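Local structure of conserved uncharacterized protein (predicted phosphoesterase COG0622) (Streptococcus pneumoniae, 3CK2) at residues V36-D41 / P49-I54; K79-H84 / D98-E103; K156-T161 / G169-F174. The protein probably acts as a manganese-dependent phosphoesterase of the calcineurin-like superfamily, hydrolysing a phosphate ester whose identity is not established. All coordinates share one frame; numbering follows the deposited sequence.

Contacts 1 and 2 are buried and meet at the two-manganese site, whereas contact 3 is partly buried and holds a tartrate. Contacts 1 and 3 belong to the same six-stranded sheet but lie near its two outermost strands, about 21 Å apart between centres. Contact 2 packs a helix on the other sheet. The loop after H38 in contact 1 is probably hydrogen-bonded to contact 2, the backbone O of N39 accepting from H84 ND1. Rings and aliphatic carbons carry contacts 1 and 2 between their segments; contact 3 adds paired backbone hydrogen bonds and a charged, ligand-bearing face.

Contact 1. Residues V36-D41 / P49-I54; sequences VFHNGD and PLWEGI. With MN (manganese (II) ion), chain B.
The contact leads into the two-manganese centre of the calcineurin-like fold: the strand on which V36 and H38 meet I54 and W51 runs on into a loop holding the G40-D41 pair, the family's GD motif. D41 OD2 lies 2.2 Å from the manganese ion and bridges to the second one. D14, H16 and H115 share the first ion with D41, and two waters occupy further positions on it.

Away from the metal, H38 and W51 form a T-shaped pair. The six-membered ring of W51 turns its CH2 and CZ3 edge onto one face of the imidazole, with planes at 85° and centroids 5.1 Å apart. The closest approach, H38 CD2 to W51 CH2 at 3.6 Å, falls toward the rim of the imidazole rather than over its middle. CG of H38, anti to the backbone N (chi1 -171°), itself lies against W51 CH2 and CZ3. Its ring ND1 accepts the backbone N-H of G40 at 3.0 Å, almost in the ring plane, and NE2 is hydrogen-bonded to S15.

Farther back along the strand, I54 CG1 and V36 CG1 touch at 4.0 Å, and I54 CG2 lies against H38 CB. I54 CA makes a bent CA-H...O contact with V36 O, CA to O 3.3 Å. Water 1 joins the two backbones, accepting from V36 N at 3.0 Å and donating to G53 O at 2.9 Å, where the type II turn from W51 to I54 brings the chain in to start strand 54-56.

The imidazole is thus fixed on both nitrogens and packed by W51 on one face. ND1 acting as acceptor would leave the proton on NE2, and its bond to G40 N ties the ring to the backbone just before the metal ligand D41.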
loop_
_atom_site.group_PDB
_atom_site.type_symbol
_atom_site.label_atom_id
_atom_site.label_comp_id
_atom_site.label_asym_id
_atom_site.label_seq_id
_atom_site.Cartn_x
_atom_site.Cartn_y
_atom_site.Cartn_z
ATOM N N VAL A 36 1.205 -5.701 -7.092
ATOM C CA VAL A 36 0.991 -6.013 -5.703
ATOM C C VAL A 36 2.061 -5.300 -4.905
ATOM O O VAL A 36 3.239 -5.447 -5.202
ATOM C CB VAL A 36 0.981 -7.551 -5.433
ATOM C CG1 VAL A 36 0.763 -7.847 -3.919
ATOM C CG2 VAL A 36 -0.103 -8.226 -6.270
ATOM N N PHE A 37 1.646 -4.547 -3.874
ATOM C CA PHE A 37 2.577 -3.741 -3.042
ATOM C C PHE A 37 2.588 -4.121 -1.566
ATOM O O PHE A 37 1.544 -4.386 -0.975
ATOM C CB PHE A 37 2.208 -2.250 -3.112
ATOM C CG PHE A 37 2.256 -1.699 -4.474
ATOM C CD1 PHE A 37 3.406 -1.101 -4.937
ATOM C CD2 PHE A 37 1.155 -1.799 -5.316
ATOM C CE1 PHE A 37 3.474 -0.593 -6.202
ATOM C CE2 PHE A 37 1.226 -1.300 -6.606
ATOM C CZ PHE A 37 2.403 -0.693 -7.046
ATOM N N HIS A 38 3.757 -4.052 -0.950
ATOM C CA HIS A 38 3.869 -4.248 0.495
ATOM C C HIS A 38 4.646 -3.057 1.008
ATOM O O HIS A 38 5.709 -2.786 0.514
ATOM C CB HIS A 38 4.555 -5.574 0.812
ATOM C CG HIS A 38 4.516 -5.954 2.250
ATOM N ND1 HIS A 38 5.036 -5.157 3.247
ATOM C CD2 HIS A 38 4.062 -7.072 2.858
ATOM C CE1 HIS A 38 4.862 -5.756 4.410
ATOM N NE2 HIS A 38 4.254 -6.914 4.205
ATOM N N ASN A 39 4.102 -2.322 1.972
ATOM C CA ASN A 39 4.672 -1.036 2.376
ATOM C C ASN A 39 5.596 -1.119 3.606
ATOM O O ASN A 39 5.924 -0.108 4.231
ATOM C CB ASN A 39 3.548 -0.016 2.595
ATOM C CG ASN A 39 2.680 0.188 1.362
ATOM O OD1 ASN A 39 3.106 -0.109 0.237
ATOM N ND2 ASN A 39 1.446 0.719 1.568
ATOM N N GLY A 40 5.994 -2.348 3.934
ATOM C CA GLY A 40 7.046 -2.616 4.892
ATOM C C GLY A 40 6.607 -3.133 6.246
ATOM O O GLY A 40 5.421 -3.331 6.543
ATOM N N ASP A 41 7.618 -3.316 7.085
ATOM C CA ASP A 41 7.506 -3.980 8.387
ATOM C C ASP A 41 6.975 -5.396 8.208
ATOM O O ASP A 41 6.046 -5.812 8.881
ATOM C CB ASP A 41 6.630 -3.160 9.312
ATOM C CG ASP A 41 7.389 -2.186 10.139
ATOM O OD1 ASP A 41 8.589 -2.005 9.920
ATOM O OD2 ASP A 41 6.734 -1.599 11.042
ATOM N N PRO A 49 11.625 -15.646 -1.550
ATOM C CA PRO A 49 10.889 -15.847 -2.801
ATOM C C PRO A 49 9.433 -15.436 -2.729
ATOM O O PRO A 49 8.791 -15.355 -3.760
ATOM C CB PRO A 49 11.032 -17.346 -3.070
ATOM C CG PRO A 49 11.340 -17.953 -1.752
ATOM C CD PRO A 49 12.030 -16.923 -0.923
ATOM N N LEU A 50 8.929 -15.150 -1.527
ATOM C CA LEU A 50 7.601 -14.554 -1.328
ATOM C C LEU A 50 7.455 -13.164 -1.960
ATOM O O LEU A 50 6.332 -12.705 -2.213
ATOM C CB LEU A 50 7.281 -14.488 0.173
ATOM C CG LEU A 50 7.246 -15.860 0.892
ATOM C CD1 LEU A 50 6.882 -15.664 2.383
ATOM C CD2 LEU A 50 6.304 -16.905 0.192
ATOM N N TRP A 51 8.578 -12.505 -2.251
ATOM C CA TRP A 51 8.535 -11.168 -2.820
ATOM C C TRP A 51 8.462 -11.146 -4.336
ATOM O O TRP A 51 8.415 -10.056 -4.920
ATOM C CB TRP A 51 9.732 -10.338 -2.378
ATOM C CG TRP A 51 9.787 -10.077 -0.908
ATOM C CD1 TRP A 51 10.850 -10.328 -0.064
ATOM C CD2 TRP A 51 8.735 -9.559 -0.078
ATOM N NE1 TRP A 51 10.525 -9.969 1.227
ATOM C CE2 TRP A 51 9.245 -9.482 1.246
ATOM C CE3 TRP A 51 7.424 -9.139 -0.317
ATOM C CZ2 TRP A 51 8.491 -8.991 2.309
ATOM C CZ3 TRP A 51 6.685 -8.664 0.734
ATOM C CH2 TRP A 51 7.219 -8.594 2.040
ATOM N N GLU A 52 8.488 -12.313 -4.967
ATOM C CA GLU A 52 8.384 -12.391 -6.429
ATOM C C GLU A 52 6.993 -11.933 -6.832
ATOM O O GLU A 52 5.996 -12.490 -6.366
ATOM C CB GLU A 52 8.606 -13.821 -6.962
ATOM C CG GLU A 52 9.969 -14.436 -6.696
ATOM C CD GLU A 52 9.935 -15.957 -6.773
ATOM O OE1 GLU A 52 8.890 -16.563 -6.449
ATOM O OE2 GLU A 52 10.958 -16.547 -7.144
ATOM N N GLY A 53 6.947 -10.911 -7.683
ATOM C CA GLY A 53 5.710 -10.269 -8.126
ATOM C C GLY A 53 5.257 -9.068 -7.282
ATOM O O GLY A 53 4.301 -8.368 -7.670
ATOM N N ILE A 54 5.948 -8.807 -6.159
ATOM C CA ILE A 54 5.528 -7.789 -5.193
ATOM C C ILE A 54 6.513 -6.623 -5.131
ATOM O O ILE A 54 7.712 -6.853 -5.122
ATOM C CB ILE A 54 5.369 -8.384 -3.751
ATOM C CG1 ILE A 54 4.338 -9.522 -3.739
ATOM C CG2 ILE A 54 4.986 -7.275 -2.754
ATOM C CD1 ILE A 54 4.232 -10.204 -2.395
HETATM MN MN MN B . 4.669 -1.725 11.841
HETATM O O HOH W 1 3.888 -5.558 -8.335
HETATM O O HOH W 2 5.430 -1.761 13.913
HETATM O O HOH W 3 4.870 0.429 12.242
#

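Contact 2. Residues K79-H84 / D98-E103; sequences KIIQTH and DYWAQE
NE2 of Q82 is held by two acceptors, the backbone O of R55 and OD1 of N39, while Q82 O approaches W100 across the contact. That oxygen lies 3.7 Å from W100 CH2, at the edge of the indole and near its plane.

I81 covers one face of the indole, the two side chains reaching toward each other tip to tip. I81 CD1 stands 3.5 Å from the centroid of the six-membered ring and only 10° off its normal, a CH-pi contact. With chi1 at 73°, CG1 of I81 occupies the crowded position between the backbone N and the carbonyl carbon, and it too touches the ring, at CZ3. The same CD1 packs 3.8 Å from A101 CB, while T83 CG2 slides past W100 to within 3.7 Å of CZ3. T83 OG1 bonds to E69 O.

Around W100, R70 adds a cation-pi contact and the F88 ring also meets it. The axes of segments 98-103 and 79-83 come within 9.9 Å, 150° apart in direction, and helix 95-103 forms the crossover of the beta-alpha-beta unit to strand 108-110. A101 also rests on I125 and F127 of strand 125-130, and strand 78-83 leads into the manganese ligand H84.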
loop_
_atom_site.group_PDB
_atom_site.type_symbol
_atom_site.label_atom_id
_atom_site.label_comp_id
_atom_site.label_asym_id
_atom_site.label_seq_id
_atom_site.Cartn_x
_atom_site.Cartn_y
_atom_site.Cartn_z
ATOM N N LYS A 79 1.566 6.908 -12.062
ATOM C CA LYS A 79 2.776 6.935 -11.235
ATOM C C LYS A 79 2.436 6.758 -9.744
ATOM O O LYS A 79 1.778 7.614 -9.115
ATOM C CB LYS A 79 3.526 8.235 -11.434
ATOM C CG LYS A 79 4.808 8.349 -10.617
ATOM C CD LYS A 79 5.593 9.598 -11.038
ATOM C CE LYS A 79 6.926 9.690 -10.340
ATOM N NZ LYS A 79 7.743 10.788 -10.881
ATOM N N ILE A 80 2.912 5.640 -9.202
ATOM C CA ILE A 80 2.697 5.252 -7.851
ATOM C C ILE A 80 4.057 5.456 -7.142
ATOM O O ILE A 80 5.110 5.067 -7.660
ATOM C CB ILE A 80 2.233 3.755 -7.801
ATOM C CG1 ILE A 80 0.931 3.603 -8.624
ATOM C CG2 ILE A 80 2.094 3.257 -6.352
ATOM C CD1 ILE A 80 0.456 2.168 -8.919
ATOM N N ILE A 81 4.020 6.115 -5.983
ATOM C CA ILE A 81 5.171 6.219 -5.104
ATOM C C ILE A 81 4.785 5.504 -3.808
ATOM O O ILE A 81 3.618 5.368 -3.487
ATOM C CB ILE A 81 5.689 7.690 -4.920
ATOM C CG1 ILE A 81 4.767 8.546 -4.038
ATOM C CG2 ILE A 81 5.881 8.380 -6.301
ATOM C CD1 ILE A 81 5.328 9.975 -3.782
ATOM N N GLN A 82 5.796 5.031 -3.101
ATOM C CA GLN A 82 5.643 4.067 -2.046
ATOM C C GLN A 82 6.769 4.227 -1.040
ATOM O O GLN A 82 7.952 4.256 -1.401
ATOM C CB GLN A 82 5.728 2.684 -2.667
ATOM C CG GLN A 82 5.415 1.558 -1.769
ATOM C CD GLN A 82 5.696 0.216 -2.391
ATOM O OE1 GLN A 82 6.285 0.119 -3.488
ATOM N NE2 GLN A 82 5.311 -0.839 -1.683
ATOM N N THR A 83 6.398 4.303 0.225
ATOM C CA THR A 83 7.371 4.401 1.313
ATOM C C THR A 83 6.711 3.854 2.556
ATOM O O THR A 83 5.488 3.743 2.596
ATOM C CB THR A 83 7.881 5.882 1.496
ATOM O OG1 THR A 83 9.073 5.889 2.269
ATOM C CG2 THR A 83 6.854 6.784 2.161
ATOM N N HIS A 84 7.493 3.478 3.568
ATOM C CA HIS A 84 6.885 3.063 4.841
ATOM C C HIS A 84 6.230 4.231 5.559
ATOM O O HIS A 84 5.059 4.179 5.881
ATOM C CB HIS A 84 7.887 2.356 5.735
ATOM C CG HIS A 84 7.278 1.685 6.929
ATOM N ND1 HIS A 84 6.402 0.624 6.819
ATOM C CD2 HIS A 84 7.454 1.893 8.262
ATOM C CE1 HIS A 84 6.074 0.200 8.032
ATOM N NE2 HIS A 84 6.694 0.951 8.925
ATOM N N ASP A 98 3.557 14.637 1.738
ATOM C CA ASP A 98 2.853 15.359 0.685
ATOM C C ASP A 98 3.817 16.215 -0.162
ATOM O O ASP A 98 3.624 16.352 -1.360
ATOM C CB ASP A 98 1.756 16.230 1.311
ATOM C CG ASP A 98 0.862 16.893 0.287
ATOM O OD1 ASP A 98 0.145 16.214 -0.466
ATOM O OD2 ASP A 98 0.841 18.120 0.248
ATOM N N TYR A 99 4.846 16.803 0.435
ATOM C CA TYR A 99 5.813 17.556 -0.361
ATOM C C TYR A 99 6.501 16.653 -1.409
ATOM O O TYR A 99 6.648 17.019 -2.577
ATOM C CB TYR A 99 6.841 18.207 0.554
ATOM C CG TYR A 99 7.881 19.053 -0.166
ATOM C CD1 TYR A 99 7.589 20.345 -0.592
ATOM C CD2 TYR A 99 9.166 18.557 -0.399
ATOM C CE1 TYR A 99 8.550 21.126 -1.247
ATOM C CE2 TYR A 99 10.118 19.315 -1.045
ATOM C CZ TYR A 99 9.810 20.597 -1.465
ATOM O OH TYR A 99 10.774 21.323 -2.094
ATOM N N TRP A 100 6.882 15.453 -0.966
ATOM C CA TRP A 100 7.548 14.460 -1.803
ATOM C C TRP A 100 6.619 14.021 -2.902
ATOM O O TRP A 100 7.044 13.914 -4.032
ATOM C CB TRP A 100 7.995 13.248 -0.955
ATOM C CG TRP A 100 8.543 12.090 -1.747
ATOM C CD1 TRP A 100 9.513 12.154 -2.707
ATOM C CD2 TRP A 100 8.180 10.699 -1.641
ATOM N NE1 TRP A 100 9.767 10.902 -3.215
ATOM C CE2 TRP A 100 8.967 9.989 -2.579
ATOM C CE3 TRP A 100 7.260 9.988 -0.863
ATOM C CZ2 TRP A 100 8.870 8.599 -2.749
ATOM C CZ3 TRP A 100 7.166 8.607 -1.035
ATOM C CH2 TRP A 100 7.973 7.930 -1.963
ATOM N N ALA A 101 5.353 13.765 -2.568
ATOM C CA ALA A 101 4.361 13.294 -3.537
ATOM C C ALA A 101 4.095 14.335 -4.621
ATOM O O ALA A 101 3.797 14.000 -5.776
ATOM C CB ALA A 101 3.039 12.899 -2.828
ATOM N N GLN A 102 4.211 15.602 -4.245
ATOM C CA GLN A 102 3.971 16.687 -5.168
ATOM C C GLN A 102 5.191 16.868 -6.072
ATOM O O GLN A 102 5.041 17.050 -7.283
ATOM C CB GLN A 102 3.671 17.974 -4.407
ATOM C CG GLN A 102 2.579 17.858 -3.380
ATOM C CD GLN A 102 1.316 18.502 -3.812
ATOM O OE1 GLN A 102 1.255 19.733 -3.920
ATOM N NE2 GLN A 102 0.269 17.689 -4.057
ATOM N N GLU A 103 6.397 16.784 -5.502
ATOM C CA GLU A 103 7.606 16.866 -6.329
ATOM C C GLU A 103 7.701 15.701 -7.341
ATOM O O GLU A 103 8.185 15.885 -8.456
ATOM C CB GLU A 103 8.887 17.060 -5.480
ATOM C CG GLU A 103 9.602 15.800 -4.961
ATOM C CD GLU A 103 10.896 16.116 -4.147
ATOM O OE1 GLU A 103 11.647 17.048 -4.570
ATOM O OE2 GLU A 103 11.150 15.430 -3.102
#

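Contact 3. Residues K156-T161 / G169-F174; sequences KVDFLT and GLSKEF. With SRT (S,R meso-tartaric acid), chain F.
In this beta hairpin V157 and K172 form an antiparallel hydrogen-bonded pair, with V157 N to K172 O at 2.8 Å and K172 N to V157 O at 2.9 Å. Strand 172-175 thereby becomes an outermost strand of the six-stranded sheet.

On the side of V157, L170 O lies at the edge of the F159 ring, near its plane, while L170 CB packs 3.6 Å from F159 CD2, the side chains crossing at about a right angle. V157 CG2 reaches the edge of F174. V157, F159 and F174 pack on strands 117-122 and 125-130.

K156 and D158 lie on the other face, with the tartrate. K156 bends at chi2 (58°) and again at chi4, and its NZ donates to tartrate O1 at 2.7 Å. Its salt bridge to D158 OD2 is weak, at 3.4 Å; R147 also pairs with that oxygen. S171 OG donates to D158 OD1, though the modelled 2.5 Å is very short. Water 4 accepts from F159 N at 2.7 Å and donates to S171 OG.

The 2.2 Å between D158 OD1 and tartrate O2 is doubtful. K156 and R147, both at OD2, would be expected to favour an ionised D158, and K156 also links the ligand to the hairpin.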
loop_
_atom_site.group_PDB
_atom_site.type_symbol
_atom_site.label_atom_id
_atom_site.label_comp_id
_atom_site.label_asym_id
_atom_site.label_seq_id
_atom_site.Cartn_x
_atom_site.Cartn_y
_atom_site.Cartn_z
ATOM N N LYS A 156 -11.060 3.860 -7.027
ATOM C CA LYS A 156 -11.996 3.164 -6.148
ATOM C C LYS A 156 -11.158 2.384 -5.143
ATOM O O LYS A 156 -10.324 1.589 -5.540
ATOM C CB LYS A 156 -12.933 2.237 -6.951
ATOM C CG LYS A 156 -13.855 1.345 -6.075
ATOM C CD LYS A 156 -14.761 2.183 -5.119
ATOM C CE LYS A 156 -15.455 1.326 -4.072
ATOM N NZ LYS A 156 -16.071 0.145 -4.731
ATOM N N VAL A 157 -11.347 2.651 -3.849
ATOM C CA VAL A 157 -10.629 1.928 -2.782
ATOM C C VAL A 157 -11.560 1.057 -1.927
ATOM O O VAL A 157 -12.568 1.522 -1.400
ATOM C CB VAL A 157 -9.871 2.908 -1.857
ATOM C CG1 VAL A 157 -9.137 2.139 -0.736
ATOM C CG2 VAL A 157 -8.943 3.857 -2.702
ATOM N N ASP A 158 -11.227 -0.225 -1.835
ATOM C CA ASP A 158 -11.882 -1.143 -0.907
ATOM C C ASP A 158 -10.862 -1.710 0.036
ATOM O O ASP A 158 -9.735 -1.992 -0.361
ATOM C CB ASP A 158 -12.512 -2.294 -1.652
ATOM C CG ASP A 158 -13.748 -1.881 -2.416
ATOM O OD1 ASP A 158 -14.764 -1.440 -1.811
ATOM O OD2 ASP A 158 -13.672 -1.965 -3.640
ATOM N N PHE A 159 -11.259 -1.879 1.290
ATOM C CA PHE A 159 -10.426 -2.588 2.244
ATOM C C PHE A 159 -10.918 -4.018 2.435
ATOM O O PHE A 159 -12.095 -4.255 2.519
ATOM C CB PHE A 159 -10.350 -1.812 3.555
ATOM C CG PHE A 159 -9.644 -0.494 3.416
ATOM C CD1 PHE A 159 -8.299 -0.396 3.640
ATOM C CD2 PHE A 159 -10.343 0.643 3.052
ATOM C CE1 PHE A 159 -7.683 0.813 3.513
ATOM C CE2 PHE A 159 -9.717 1.860 2.939
ATOM C CZ PHE A 159 -8.386 1.941 3.156
ATOM N N LEU A 160 -9.972 -4.959 2.462
ATOM C CA LEU A 160 -10.260 -6.392 2.376
ATOM C C LEU A 160 -9.728 -7.076 3.605
ATOM O O LEU A 160 -8.713 -6.676 4.171
ATOM C CB LEU A 160 -9.626 -7.012 1.129
ATOM C CG LEU A 160 -10.352 -6.977 -0.237
ATOM C CD1 LEU A 160 -10.973 -5.671 -0.562
ATOM C CD2 LEU A 160 -9.342 -7.362 -1.306
ATOM N N THR A 161 -10.444 -8.103 4.030
ATOM C CA THR A 161 -10.060 -8.848 5.195
ATOM C C THR A 161 -9.070 -9.916 4.768
ATOM O O THR A 161 -8.769 -10.085 3.574
ATOM C CB THR A 161 -11.266 -9.490 5.906
ATOM O OG1 THR A 161 -11.783 -10.556 5.117
ATOM C CG2 THR A 161 -12.360 -8.451 6.244
ATOM N N GLY A 169 -17.935 -0.113 5.286
ATOM C CA GLY A 169 -17.900 1.105 6.045
ATOM C C GLY A 169 -16.626 1.868 5.853
ATOM O O GLY A 169 -16.484 2.948 6.431
ATOM N N LEU A 170 -15.720 1.294 5.071
ATOM C CA LEU A 170 -14.385 1.842 4.741
ATOM C C LEU A 170 -14.124 2.142 3.266
ATOM O O LEU A 170 -13.152 2.813 2.961
ATOM C CB LEU A 170 -13.264 0.881 5.210
ATOM C CG LEU A 170 -13.275 0.489 6.688
ATOM C CD1 LEU A 170 -12.141 -0.428 6.985
ATOM C CD2 LEU A 170 -13.249 1.746 7.591
ATOM N N SER A 171 -14.969 1.678 2.351
ATOM C CA SER A 171 -14.735 1.880 0.911
ATOM C C SER A 171 -14.886 3.349 0.553
ATOM O O SER A 171 -15.668 4.033 1.154
ATOM C CB SER A 171 -15.700 1.052 0.073
ATOM O OG SER A 171 -15.436 -0.301 0.283
ATOM N N LYS A 172 -14.101 3.827 -0.411
ATOM C CA LYS A 172 -14.201 5.201 -0.898
ATOM C C LYS A 172 -14.041 5.243 -2.414
ATOM O O LYS A 172 -13.295 4.471 -2.986
ATOM C CB LYS A 172 -13.137 6.086 -0.238
ATOM C CG LYS A 172 -13.191 6.130 1.324
ATOM C CD LYS A 172 -12.921 7.529 1.832
ATOM C CE LYS A 172 -12.403 7.594 3.281
ATOM N NZ LYS A 172 -11.762 8.942 3.538
ATOM N N GLU A 173 -14.746 6.167 -3.051
ATOM C CA GLU A 173 -14.565 6.435 -4.463
ATOM C C GLU A 173 -14.198 7.894 -4.627
ATOM O O GLU A 173 -14.905 8.740 -4.113
ATOM C CB GLU A 173 -15.836 6.105 -5.270
ATOM C CG GLU A 173 -15.632 6.356 -6.762
ATOM C CD GLU A 173 -16.458 5.465 -7.669
ATOM O OE1 GLU A 173 -17.695 5.615 -7.661
ATOM O OE2 GLU A 173 -15.842 4.652 -8.423
ATOM N N PHE A 174 -13.093 8.165 -5.330
ATOM C CA PHE A 174 -12.624 9.527 -5.606
ATOM C C PHE A 174 -12.672 9.829 -7.110
ATOM O O PHE A 174 -12.201 9.035 -7.924
ATOM C CB PHE A 174 -11.181 9.696 -5.131
ATOM C CG PHE A 174 -10.956 9.325 -3.678
ATOM C CD1 PHE A 174 -11.166 10.255 -2.670
ATOM C CD2 PHE A 174 -10.520 8.060 -3.324
ATOM C CE1 PHE A 174 -10.948 9.916 -1.324
ATOM C CE2 PHE A 174 -10.318 7.712 -1.992
ATOM C CZ PHE A 174 -10.529 8.651 -0.991
HETATM O O1 SRT F . -18.400 -0.195 -3.327
HETATM O O11 SRT F . -19.532 -0.428 -1.447
HETATM C C1 SRT F . -18.754 -0.870 -2.330
HETATM C C2 SRT F . -18.196 -2.262 -2.178
HETATM O O2 SRT F . -16.778 -2.161 -2.284
HETATM C C3 SRT F . -18.655 -3.264 -3.256
HETATM O O3 SRT F . -19.859 -2.813 -3.897
HETATM C C4 SRT F . -18.834 -4.667 -2.702
HETATM O O4 SRT F . -19.090 -5.598 -3.504
HETATM O O41 SRT F . -18.698 -4.900 -1.476
HETATM O O HOH W 4 -13.707 -1.389 2.426
#